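Local coordinates for fibronectin type III domain-containing protein (Simiduia agarivorans, PDB 6P2K) that probably hydrolyses xyloglucan-type glucans as a family 74 glycoside hydrolase, this chain being its beta-propeller part, which also binds zinc, at residues T4-L9 and L757-P762; G129-T134 and N682-R687; S278-L283 and W345-W350; A667-V672 and F688-K693; S746-D751 and R769-M774. All coordinates share one frame; numbering follows the deposited sequence.

Contact 1: T4-L9 and L757-P762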
# COMPACT_ATOMS: atom_id res chain seq x y z
N THR B 4 19.46 34.49 29.84
CA THR B 4 18.08 34.63 29.41
C THR B 4 17.17 33.75 30.26
O THR B 4 17.56 32.67 30.71
CB THR B 4 17.91 34.26 27.94
OG1 THR B 4 17.86 32.84 27.80
CG2 THR B 4 19.07 34.80 27.11
N VAL B 5 15.94 34.22 30.47
CA VAL B 5 14.92 33.49 31.20
C VAL B 5 13.79 33.05 30.27
O VAL B 5 13.52 31.85 30.13
CB VAL B 5 14.37 34.31 32.39
CG1 VAL B 5 13.62 33.41 33.35
CG2 VAL B 5 15.51 35.03 33.09
N TRP B 6 13.12 34.00 29.63
CA TRP B 6 12.07 33.67 28.67
C TRP B 6 12.70 33.23 27.35
O TRP B 6 13.63 33.87 26.85
CB TRP B 6 11.16 34.88 28.45
CG TRP B 6 10.18 35.07 29.57
CD1 TRP B 6 10.35 35.86 30.67
CD2 TRP B 6 8.90 34.46 29.70
NE1 TRP B 6 9.24 35.78 31.48
CE2 TRP B 6 8.33 34.93 30.90
CE3 TRP B 6 8.16 33.57 28.91
CZ2 TRP B 6 7.07 34.53 31.34
CZ3 TRP B 6 6.91 33.17 29.35
CH2 TRP B 6 6.38 33.66 30.55
N GLN B 7 12.19 32.13 26.80
CA GLN B 7 12.79 31.48 25.65
C GLN B 7 11.84 31.58 24.46
O GLN B 7 10.73 31.03 24.52
CB GLN B 7 13.09 30.02 25.98
CG GLN B 7 13.78 29.24 24.87
CD GLN B 7 14.35 27.92 25.37
OE1 GLN B 7 13.89 27.38 26.38
NE2 GLN B 7 15.34 27.39 24.66
N PRO B 8 12.23 32.25 23.38
CA PRO B 8 11.34 32.35 22.22
C PRO B 8 11.32 31.08 21.39
O PRO B 8 12.33 30.38 21.25
CB PRO B 8 11.94 33.51 21.42
CG PRO B 8 13.40 33.45 21.74
CD PRO B 8 13.50 32.96 23.17
N LEU B 9 10.15 30.78 20.83
CA LEU B 9 9.93 29.59 19.99
C LEU B 9 9.15 30.05 18.76
O LEU B 9 7.92 29.95 18.73
CB LEU B 9 9.19 28.49 20.78
CG LEU B 9 9.81 28.04 22.10
CD1 LEU B 9 8.82 27.19 22.90
CD2 LEU B 9 11.10 27.27 21.87
N LEU B 757 6.06 27.13 31.50
CA LEU B 757 4.93 27.98 31.16
C LEU B 757 5.07 28.39 29.70
O LEU B 757 6.04 29.06 29.34
CB LEU B 757 4.87 29.21 32.07
CG LEU B 757 3.90 30.34 31.70
CD1 LEU B 757 2.46 29.85 31.75
CD2 LEU B 757 4.10 31.53 32.62
N TYR B 758 4.13 27.96 28.87
CA TYR B 758 4.07 28.36 27.47
C TYR B 758 3.02 29.46 27.34
O TYR B 758 1.85 29.25 27.68
CB TYR B 758 3.70 27.18 26.56
CG TYR B 758 4.80 26.18 26.29
CD1 TYR B 758 5.36 25.43 27.32
CD2 TYR B 758 5.26 25.96 25.00
CE1 TYR B 758 6.36 24.50 27.07
CE2 TYR B 758 6.26 25.04 24.74
CZ TYR B 758 6.81 24.31 25.78
OH TYR B 758 7.80 23.39 25.53
N SER B 759 3.44 30.63 26.85
CA SER B 759 2.53 31.76 26.68
C SER B 759 2.63 32.31 25.27
O SER B 759 3.73 32.52 24.75
CB SER B 759 2.83 32.86 27.71
OG SER B 759 2.98 32.32 29.02
N THR B 760 1.47 32.54 24.66
CA THR B 760 1.38 33.22 23.37
C THR B 760 1.01 34.68 23.59
O THR B 760 0.36 35.03 24.57
CB THR B 760 0.35 32.54 22.48
OG1 THR B 760 -0.95 32.66 23.08
CG2 THR B 760 0.69 31.08 22.30
N THR B 761 1.46 35.52 22.67
CA THR B 761 1.33 36.96 22.81
C THR B 761 0.62 37.55 21.60
O THR B 761 0.73 37.02 20.49
CB THR B 761 2.71 37.63 22.97
OG1 THR B 761 3.47 37.41 21.78
CG2 THR B 761 3.46 37.03 24.16
N PRO B 762 -0.11 38.66 21.78
CA PRO B 762 -0.79 39.33 20.67
C PRO B 762 0.14 40.24 19.86
O PRO B 762 -0.12 41.43 19.68
CB PRO B 762 -1.88 40.13 21.38
CG PRO B 762 -1.25 40.51 22.67
CD PRO B 762 -0.40 39.32 23.07
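W6 and L757 meet at the far end of the indole, where CH2 comes 3.7 Å from CD2 of L757. The methyl approaches the ring obliquely. S759 reaches the same corner in another way. Its OG lies at the ring edge, near the indole plane, 4.0 Å from both CH2 and CZ3 of W6. The indole gets there because its CG is anti to the carbonyl carbon (chi1 -77°), which swings the six-membered ring toward strand 754-761. L9 and Y758 form a second pair. Here CD1 of L9 is 3.8 Å from CE2 of Y758, and the side chains cross at about a right angle. Y758 alternates with L757 and S759 along the strand, so the two pairs lie on opposite faces of the sheet.

Strand 765-770 runs between the two segments, and its W767 also packs on W6. Strand 7-8 is one outermost strand of this sheet and the other three come from the C-terminal end. This is the velcro-type closure known from beta-propellers. The polar ends turn to other partners: W6 NE1 bonds to I734 O, Y758 OH to R768 and S759 OG to S746. What links the two segments directly is therefore apolar contact, while the indole N-H and the Y758 and S759 hydroxyls are satisfied by partners outside the two segments.

Contact 2: G129-T134 and N682-R687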
# COMPACT_ATOMS: atom_id res chain seq x y z
N GLY B 129 -4.88 57.82 15.95
CA GLY B 129 -5.69 58.34 17.02
C GLY B 129 -5.56 57.66 18.37
O GLY B 129 -6.29 58.02 19.30
N LYS B 130 -4.65 56.70 18.51
CA LYS B 130 -4.60 55.90 19.74
C LYS B 130 -4.27 56.76 20.95
O LYS B 130 -4.77 56.50 22.05
CB LYS B 130 -3.59 54.77 19.59
CG LYS B 130 -3.98 53.69 18.58
CD LYS B 130 -5.14 52.84 19.07
CE LYS B 130 -5.39 51.67 18.13
NZ LYS B 130 -6.65 50.93 18.44
N PHE B 131 -3.43 57.78 20.78
CA PHE B 131 -3.08 58.69 21.87
C PHE B 131 -3.71 60.07 21.70
O PHE B 131 -3.20 61.06 22.24
CB PHE B 131 -1.57 58.82 22.00
CG PHE B 131 -0.86 57.54 22.35
CD1 PHE B 131 -0.80 57.09 23.66
CD2 PHE B 131 -0.24 56.79 21.36
CE1 PHE B 131 -0.14 55.92 23.97
CE2 PHE B 131 0.42 55.62 21.67
CZ PHE B 131 0.47 55.18 22.98
N GLY B 132 -4.80 60.17 20.93
CA GLY B 132 -5.56 61.39 20.82
C GLY B 132 -5.21 62.27 19.63
O GLY B 132 -5.88 63.29 19.43
N GLU B 133 -4.20 61.91 18.85
CA GLU B 133 -3.86 62.71 17.68
C GLU B 133 -4.91 62.52 16.58
O GLU B 133 -5.70 61.57 16.59
CB GLU B 133 -2.47 62.33 17.15
CG GLU B 133 -1.31 62.99 17.88
CD GLU B 133 0.01 62.81 17.15
OE1 GLU B 133 0.68 61.78 17.38
OE2 GLU B 133 0.38 63.70 16.36
N THR B 134 -4.91 63.45 15.63
CA THR B 134 -5.77 63.36 14.46
C THR B 134 -4.93 63.48 13.20
O THR B 134 -3.91 64.18 13.18
CB THR B 134 -6.87 64.44 14.45
OG1 THR B 134 -6.28 65.73 14.23
CG2 THR B 134 -7.62 64.46 15.78
N ASN B 682 5.87 57.23 33.42
CA ASN B 682 5.76 58.66 33.64
C ASN B 682 5.17 59.40 32.44
O ASN B 682 4.67 60.52 32.60
CB ASN B 682 7.13 59.24 34.00
CG ASN B 682 7.52 58.95 35.43
OD1 ASN B 682 6.71 59.05 36.35
ND2 ASN B 682 8.78 58.56 35.62
N SER B 683 5.20 58.79 31.25
CA SER B 683 4.66 59.43 30.06
C SER B 683 3.20 59.07 29.82
O SER B 683 2.37 59.96 29.61
CB SER B 683 5.50 59.06 28.83
OG SER B 683 6.84 59.49 28.97
N VAL B 684 2.87 57.78 29.87
CA VAL B 684 1.54 57.33 29.46
C VAL B 684 0.89 56.48 30.54
O VAL B 684 -0.18 55.90 30.32
CB VAL B 684 1.62 56.55 28.13
CG1 VAL B 684 2.00 57.48 26.99
CG2 VAL B 684 2.62 55.42 28.25
N GLY B 685 1.52 56.40 31.71
CA GLY B 685 0.95 55.60 32.79
C GLY B 685 -0.43 56.07 33.21
O GLY B 685 -1.23 55.28 33.71
N ASN B 686 -0.72 57.36 33.02
CA ASN B 686 -2.03 57.90 33.35
C ASN B 686 -3.13 57.36 32.44
O ASN B 686 -4.31 57.48 32.78
CB ASN B 686 -2.00 59.42 33.27
CG ASN B 686 -1.32 59.91 32.01
OD1 ASN B 686 -0.10 60.03 31.96
ND2 ASN B 686 -2.11 60.19 30.99
N ARG B 687 -2.77 56.78 31.29
CA ARG B 687 -3.74 56.15 30.41
C ARG B 687 -3.88 54.65 30.62
O ARG B 687 -4.85 54.07 30.13
CB ARG B 687 -3.38 56.40 28.94
CG ARG B 687 -2.66 57.69 28.64
CD ARG B 687 -2.75 57.99 27.16
NE ARG B 687 -2.05 59.21 26.78
CZ ARG B 687 -2.50 60.07 25.87
NH1 ARG B 687 -3.66 59.84 25.26
NH2 ARG B 687 -1.81 61.16 25.58
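A type I beta turn, G129 to G132, brings F131 against V684 of helix 681-684 and R687, which follows it. The turn sits in the loop between strands 114-119 and 139-144. The contact thus joins a loop of the N-terminal half of the protein to the C-terminal half, in a family built from two beta-propellers. The turn is closed by G132 N bonding to G129 O at 3.1 Å. G132 has positive phi (95°), and a side chain there would run into the carbonyl O of F131.

R687 lays its guanidinium against the edge of the F131 ring. The two planes are 87° apart. CD1 of F131 lies 3.9 Å above the guanidinium plane, toward its rim, while NE sits near the plane of the ring, so this is not a cation-pi stack over the ring face. The arm is extended from CG to NE, and the two side chains cross obliquely. V684 touches the ring further out, with CG1 4.0 Å from CE1 of F131. Y79 and Y712 also meet this ring.

With an alanine here in place of R687, the ring edge of F131 would probably lose its flat cover and the F131 carbonyl one of its donors. Two weak bonds reach that carbonyl: one from N99 ND2, and one from R687 NH1, 3.3 Å from F131 O and bent to 132° at the hydrogen.

Contact 3: S278-L283 and W345-W350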
# COMPACT_ATOMS: atom_id res chain seq x y z
N SER B 278 22.36 60.11 -15.17
CA SER B 278 21.60 58.86 -15.26
C SER B 278 21.24 58.41 -13.85
O SER B 278 22.13 58.18 -13.03
CB SER B 278 22.39 57.78 -15.99
OG SER B 278 21.59 56.62 -16.18
N HIS B 279 19.94 58.29 -13.58
CA HIS B 279 19.44 58.01 -12.24
C HIS B 279 18.81 56.62 -12.20
O HIS B 279 18.03 56.26 -13.08
CB HIS B 279 18.42 59.05 -11.80
CG HIS B 279 18.86 60.46 -12.04
ND1 HIS B 279 17.98 61.51 -12.14
CD2 HIS B 279 20.10 61.00 -12.19
CE1 HIS B 279 18.65 62.63 -12.35
NE2 HIS B 279 19.93 62.35 -12.38
N LYS B 280 19.15 55.86 -11.16
CA LYS B 280 18.43 54.65 -10.82
C LYS B 280 17.44 54.99 -9.71
O LYS B 280 17.82 55.56 -8.68
CB LYS B 280 19.39 53.55 -10.36
CG LYS B 280 20.42 53.15 -11.41
CD LYS B 280 19.85 52.15 -12.40
CE LYS B 280 20.86 51.84 -13.50
NZ LYS B 280 20.39 50.76 -14.41
N VAL B 281 16.17 54.65 -9.93
CA VAL B 281 15.09 54.98 -9.00
C VAL B 281 14.44 53.68 -8.53
O VAL B 281 14.09 52.83 -9.35
CB VAL B 281 14.05 55.91 -9.63
CG1 VAL B 281 13.04 56.36 -8.58
CG2 VAL B 281 14.73 57.11 -10.27
N LEU B 282 14.28 53.54 -7.22
CA LEU B 282 13.71 52.36 -6.59
C LEU B 282 12.26 52.64 -6.21
O LEU B 282 11.97 53.68 -5.61
CB LEU B 282 14.52 51.97 -5.36
CG LEU B 282 14.35 50.59 -4.74
CD1 LEU B 282 14.64 49.51 -5.77
CD2 LEU B 282 15.27 50.46 -3.54
N LEU B 283 11.36 51.72 -6.54
CA LEU B 283 9.93 52.00 -6.37
C LEU B 283 9.18 50.73 -5.98
O LEU B 283 9.09 49.79 -6.77
CB LEU B 283 9.34 52.60 -7.64
CG LEU B 283 7.88 53.03 -7.55
CD1 LEU B 283 7.72 54.19 -6.57
CD2 LEU B 283 7.34 53.41 -8.92
N TRP B 345 30.01 49.81 2.72
CA TRP B 345 28.88 49.06 2.20
C TRP B 345 29.10 48.72 0.74
O TRP B 345 29.65 49.52 -0.03
CB TRP B 345 27.59 49.88 2.34
CG TRP B 345 26.94 49.83 3.69
CD1 TRP B 345 27.08 50.75 4.69
CD2 TRP B 345 26.04 48.83 4.17
NE1 TRP B 345 26.32 50.37 5.78
CE2 TRP B 345 25.67 49.20 5.48
CE3 TRP B 345 25.51 47.66 3.63
CZ2 TRP B 345 24.79 48.44 6.26
CZ3 TRP B 345 24.63 46.90 4.40
CH2 TRP B 345 24.29 47.29 5.70
N ALA B 346 28.68 47.52 0.35
CA ALA B 346 28.54 47.22 -1.07
C ALA B 346 27.17 47.70 -1.55
O ALA B 346 26.31 48.08 -0.75
CB ALA B 346 28.71 45.72 -1.32
N ARG B 347 26.97 47.70 -2.86
CA ARG B 347 25.69 48.11 -3.41
C ARG B 347 24.66 47.00 -3.22
O ARG B 347 24.89 45.85 -3.62
CB ARG B 347 25.81 48.47 -4.89
CG ARG B 347 24.55 49.14 -5.43
CD ARG B 347 24.66 49.50 -6.91
NE ARG B 347 23.51 50.30 -7.34
CZ ARG B 347 22.43 49.82 -7.94
NH1 ARG B 347 22.34 48.52 -8.18
NH2 ARG B 347 21.44 50.63 -8.29
N GLY B 348 23.53 47.35 -2.62
CA GLY B 348 22.47 46.38 -2.38
C GLY B 348 21.16 47.08 -2.12
O GLY B 348 21.07 48.31 -2.13
N VAL B 349 20.13 46.27 -1.90
CA VAL B 349 18.78 46.76 -1.64
C VAL B 349 18.20 46.01 -0.45
O VAL B 349 18.27 44.78 -0.39
CB VAL B 349 17.86 46.59 -2.87
CG1 VAL B 349 16.42 46.93 -2.52
CG2 VAL B 349 18.34 47.46 -4.03
N TRP B 350 17.63 46.76 0.50
CA TRP B 350 16.88 46.19 1.61
C TRP B 350 15.39 46.38 1.34
O TRP B 350 14.96 47.50 1.03
CB TRP B 350 17.26 46.87 2.93
CG TRP B 350 18.38 46.20 3.65
CD1 TRP B 350 19.68 46.62 3.73
CD2 TRP B 350 18.31 44.98 4.41
NE1 TRP B 350 20.42 45.74 4.49
CE2 TRP B 350 19.60 44.73 4.92
CE3 TRP B 350 17.28 44.09 4.70
CZ2 TRP B 350 19.88 43.61 5.71
CZ3 TRP B 350 17.56 42.98 5.49
CH2 TRP B 350 18.85 42.75 5.98
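L282 and V349 reach toward each other tip to tip, with CD2 of L282 3.9 Å from CG1 of V349. Beside them, R347 extends toward K280. Its NH2 lies 4.1 Å from both CB and CG of K280. CB sits at the edge of the guanidinium, near its plane, and the two side chains cross at about a right angle. R347 gets this reach from a chain extended from CG to NE, with CG anti to the backbone N (chi1 -170°).

In the next shell, three groups hold the guanidinium. NE makes a salt bridge to D271, NH2 another to E294, and NH1 bonds to Y369 OH. K280 bends at chi2, and its NZ bonds to T296 OG1. NZ stays 6.2 Å from R347 NH2, and the two carboxylates probably offset the like charges. Y338 touches K280, L282 and R347.

Strand 278-285 lies second in its sheet, between 265-270 and 292-300. Strand 348-351 is likewise second in the next sheet, between 336-338 and 358-363. The contact packs two successive four-stranded antiparallel sheets face against face, as adjacent propeller blades do.

Contact 4: A667-V672 and F688-K693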
# COMPACT_ATOMS: atom_id res chain seq x y z
N ALA B 667 -3.74 46.68 42.62
CA ALA B 667 -2.93 47.13 43.75
C ALA B 667 -1.88 46.09 44.12
O ALA B 667 -0.73 46.43 44.40
CB ALA B 667 -3.83 47.43 44.95
N ASP B 668 -2.26 44.80 44.11
CA ASP B 668 -1.29 43.75 44.38
C ASP B 668 -0.19 43.73 43.32
O ASP B 668 0.98 43.52 43.64
CB ASP B 668 -1.98 42.39 44.43
CG ASP B 668 -3.10 42.33 45.45
OD1 ASP B 668 -2.96 42.95 46.52
OD2 ASP B 668 -4.11 41.65 45.18
N ALA B 669 -0.56 43.95 42.06
CA ALA B 669 0.43 43.95 40.99
C ALA B 669 1.42 45.10 41.14
O ALA B 669 2.63 44.92 40.94
CB ALA B 669 -0.27 44.02 39.63
N MET B 670 0.93 46.29 41.51
CA MET B 670 1.82 47.44 41.65
C MET B 670 2.72 47.30 42.87
O MET B 670 3.82 47.87 42.89
CB MET B 670 1.00 48.72 41.74
CG MET B 670 0.30 49.08 40.43
SD MET B 670 -0.54 50.67 40.50
CE MET B 670 0.80 51.74 40.99
N ALA B 671 2.28 46.55 43.89
CA ALA B 671 3.14 46.30 45.04
C ALA B 671 4.23 45.28 44.72
O ALA B 671 5.38 45.44 45.13
CB ALA B 671 2.30 45.83 46.23
N VAL B 672 3.88 44.22 43.98
CA VAL B 672 4.86 43.19 43.64
C VAL B 672 5.80 43.66 42.54
O VAL B 672 6.98 43.29 42.53
CB VAL B 672 4.12 41.89 43.24
CG1 VAL B 672 5.10 40.85 42.72
CG2 VAL B 672 3.33 41.35 44.43
N PHE B 688 -2.93 54.02 31.31
CA PHE B 688 -2.90 52.57 31.39
C PHE B 688 -4.11 52.04 32.15
O PHE B 688 -4.40 52.49 33.26
CB PHE B 688 -1.61 52.09 32.05
CG PHE B 688 -1.52 50.60 32.18
CD1 PHE B 688 -1.20 49.82 31.09
CD2 PHE B 688 -1.77 49.97 33.39
CE1 PHE B 688 -1.12 48.44 31.20
CE2 PHE B 688 -1.70 48.60 33.51
CZ PHE B 688 -1.37 47.83 32.41
N LYS B 689 -4.80 51.08 31.56
CA LYS B 689 -5.89 50.37 32.20
C LYS B 689 -5.43 48.95 32.52
O LYS B 689 -4.78 48.30 31.71
CB LYS B 689 -7.13 50.34 31.31
CG LYS B 689 -7.55 51.72 30.81
CD LYS B 689 -8.81 51.66 29.96
CE LYS B 689 -8.57 50.92 28.65
NZ LYS B 689 -7.68 51.69 27.74
N PHE B 690 -5.77 48.48 33.72
CA PHE B 690 -5.35 47.15 34.17
C PHE B 690 -6.32 46.12 33.61
O PHE B 690 -7.20 45.60 34.29
CB PHE B 690 -5.28 47.09 35.69
CG PHE B 690 -4.01 47.64 36.26
CD1 PHE B 690 -3.87 49.00 36.50
CD2 PHE B 690 -2.94 46.80 36.54
CE1 PHE B 690 -2.69 49.51 37.02
CE2 PHE B 690 -1.76 47.31 37.06
CZ PHE B 690 -1.64 48.66 37.30
N THR B 691 -6.13 45.82 32.32
CA THR B 691 -6.88 44.77 31.65
C THR B 691 -5.92 43.69 31.17
O THR B 691 -4.79 43.59 31.65
CB THR B 691 -7.69 45.32 30.47
OG1 THR B 691 -6.81 46.01 29.57
CG2 THR B 691 -8.74 46.29 30.96
N GLY B 692 -6.36 42.88 30.20
CA GLY B 692 -5.51 41.87 29.62
C GLY B 692 -6.09 41.37 28.32
O GLY B 692 -7.24 41.66 27.98
N LYS B 693 -5.27 40.64 27.57
CA LYS B 693 -5.69 39.97 26.35
C LYS B 693 -5.95 38.49 26.59
O LYS B 693 -6.18 37.75 25.63
CB LYS B 693 -4.63 40.15 25.26
CG LYS B 693 -4.85 41.36 24.38
CD LYS B 693 -6.07 41.19 23.49
CE LYS B 693 -5.78 41.63 22.06
NZ LYS B 693 -6.84 41.19 21.12
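V672 N bonds to D668 O at 3.0 Å, and this helical turn presents A669 and M670 to F690. A671 N bonds to A667 O in the same way. M670 does most of the touching. Its CG is 3.7 Å from CZ of F690, and SD is 3.9 Å from the same CZ. The methionine chain bends at chi3 and crosses the phenylalanine at about a right angle. The sulfur lies 5.0 Å from the ring centroid and 63° off the normal, so it approaches obliquely. A669 adds a looser touch, its CB 4.4 Å from CE2 of F690.

F690 is aimed at the helix from an irregular segment. It is the centre of an inverse gamma turn, closed by a weak bond from T691 N to K689 O. F688 lies behind it in the same segment, with CE2 3.5 Å above the middle of the F690 ring. Y707 meets this ring edge-to-face, and Y716 also touches it. Aromatic side chains thus gather round F690; N647 also touches it, and a bound glycerol lies about 4 Å from its side chain.

Helix 666-672 follows the last strand of one sheet, and the 688-693 loop leads to the first strand of the next. M670 and F690 make a Met-aromatic contact within this connection between two propeller blades.

Contact 5: S746-D751 and R769-M774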
# COMPACT_ATOMS: atom_id res chain seq x y z
N SER B 746 -1.94 31.02 28.03
CA SER B 746 -0.86 30.39 28.78
C SER B 746 -1.26 28.97 29.15
O SER B 746 -2.42 28.70 29.46
CB SER B 746 -0.51 31.19 30.05
OG SER B 746 -0.14 32.52 29.74
N ARG B 747 -0.28 28.07 29.09
CA ARG B 747 -0.47 26.68 29.50
C ARG B 747 0.75 26.23 30.28
O ARG B 747 1.88 26.54 29.90
CB ARG B 747 -0.68 25.74 28.30
CG ARG B 747 -1.97 25.94 27.53
CD ARG B 747 -2.20 24.79 26.56
NE ARG B 747 -3.15 25.13 25.50
CZ ARG B 747 -4.46 24.93 25.58
NH1 ARG B 747 -4.98 24.38 26.67
NH2 ARG B 747 -5.25 25.27 24.56
N PHE B 748 0.52 25.51 31.37
CA PHE B 748 1.60 24.86 32.10
C PHE B 748 1.83 23.49 31.47
O PHE B 748 0.92 22.65 31.44
CB PHE B 748 1.27 24.74 33.58
CG PHE B 748 1.34 26.04 34.32
CD1 PHE B 748 2.55 26.56 34.73
CD2 PHE B 748 0.18 26.75 34.60
CE1 PHE B 748 2.62 27.76 35.41
CE2 PHE B 748 0.24 27.95 35.28
CZ PHE B 748 1.46 28.46 35.69
N ILE B 749 3.04 23.26 30.97
CA ILE B 749 3.35 22.08 30.17
C ILE B 749 4.65 21.49 30.66
O ILE B 749 5.64 22.21 30.84
CB ILE B 749 3.43 22.43 28.67
CG1 ILE B 749 2.07 22.92 28.17
CG2 ILE B 749 3.90 21.23 27.86
CD1 ILE B 749 2.04 23.25 26.71
N LYS B 750 4.65 20.17 30.89
CA LYS B 750 5.85 19.45 31.28
C LYS B 750 6.58 18.97 30.03
O LYS B 750 5.99 18.32 29.17
CB LYS B 750 5.50 18.26 32.18
CG LYS B 750 6.71 17.50 32.69
CD LYS B 750 6.35 16.63 33.89
CE LYS B 750 6.84 17.25 35.19
NZ LYS B 750 7.85 16.37 35.87
N ASP B 751 7.87 19.30 29.94
CA ASP B 751 8.68 18.96 28.77
C ASP B 751 10.02 18.44 29.27
O ASP B 751 10.80 19.18 29.87
CB ASP B 751 8.87 20.18 27.86
CG ASP B 751 9.66 19.85 26.61
OD1 ASP B 751 9.16 19.09 25.76
OD2 ASP B 751 10.80 20.36 26.47
N ARG B 769 8.86 29.65 29.59
CA ARG B 769 9.65 29.94 30.78
C ARG B 769 9.64 28.72 31.69
O ARG B 769 8.60 28.07 31.86
CB ARG B 769 9.10 31.16 31.53
CG ARG B 769 9.95 31.61 32.71
CD ARG B 769 9.23 32.62 33.57
NE ARG B 769 10.12 33.26 34.53
CZ ARG B 769 10.44 32.74 35.71
NH1 ARG B 769 9.94 31.56 36.07
NH2 ARG B 769 11.26 33.38 36.53
N SER B 770 10.80 28.41 32.26
CA SER B 770 10.89 27.36 33.26
C SER B 770 10.23 27.82 34.56
O SER B 770 10.36 28.97 34.96
CB SER B 770 12.35 26.99 33.51
OG SER B 770 12.46 25.65 33.96
N ILE B 771 9.50 26.91 35.20
CA ILE B 771 8.76 27.20 36.42
C ILE B 771 9.27 26.29 37.52
O ILE B 771 9.20 25.06 37.40
CB ILE B 771 7.24 27.01 36.22
CG1 ILE B 771 6.72 27.95 35.13
CG2 ILE B 771 6.50 27.24 37.53
CD1 ILE B 771 6.78 29.41 35.49
N SER B 772 9.78 26.88 38.60
CA SER B 772 10.38 26.12 39.68
C SER B 772 9.40 25.95 40.84
O SER B 772 8.46 26.74 41.02
CB SER B 772 11.66 26.80 40.18
OG SER B 772 11.42 28.15 40.53
N GLY B 773 9.62 24.89 41.61
CA GLY B 773 8.78 24.62 42.77
C GLY B 773 7.34 24.30 42.45
O GLY B 773 6.46 24.54 43.28
N MET B 774 7.07 23.76 41.26
CA MET B 774 5.73 23.35 40.88
C MET B 774 5.48 21.90 41.29
O MET B 774 6.36 21.04 41.15
CB MET B 774 5.53 23.51 39.37
CG MET B 774 4.10 23.30 38.92
SD MET B 774 3.74 24.16 37.38
CE MET B 774 2.00 23.79 37.20
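F748 and M774 make a sulfur-aromatic contact. SD of M774 is 4.5 Å from the centroid of the F748 ring and 42° off its normal, an oblique approach. The methionine is extended beyond CG, with CG anti to its own backbone N (chi1 -171°). This carries the thioether across to the phenylalanine.

The apolar contacts use the same ring. CE of M774 reaches 3.7 Å from CG of F748, close to where the ring joins its chain. I771 comes from another side: its CG1 lies near the ring plane, at the edge, 4.1 Å from CE1 of F748. The two side chains cross at about a right angle. A serine in place of F748 would probably leave the M774 thioether without its aromatic partner and open a gap beside I771.

The polar links are indirect and run through the strand between: I749 pairs by backbone bonds with Y756, and I771 with M755. Thus strand 754-761 separates strand 745-751 from strand 765-770 and the tail that follows it. F748 also packs on A697 and A699 of strand 697-699 and on K702 and V704 of strand 702-709. M774 touches A699 and K702 of the same two strands, so F748 and M774 both join this last sheet and its C-terminal tail to the preceding sheet.

The chain opens contact 1 at its N terminus and closes it only near the C terminus, tying strand 7-8 into the last sheet. Contacts 2, 3 and 4 are nested inside that loop. Contact 2 spans from 129-134 to 682-687, joining the N-terminal and C-terminal halves, and contact 3 lies within it as a short link between two successive sheets. Contact 4 opens at helix 666-672 before contact 2 closes, so the two cross, and 682-687 runs directly into 688-693. Contact 5 follows contact 4 in series and crosses contact 1. Contacts 1 and 5 touch through L757 and R769 in one sheet, and contact 4 meets contact 1 at K693 and P762.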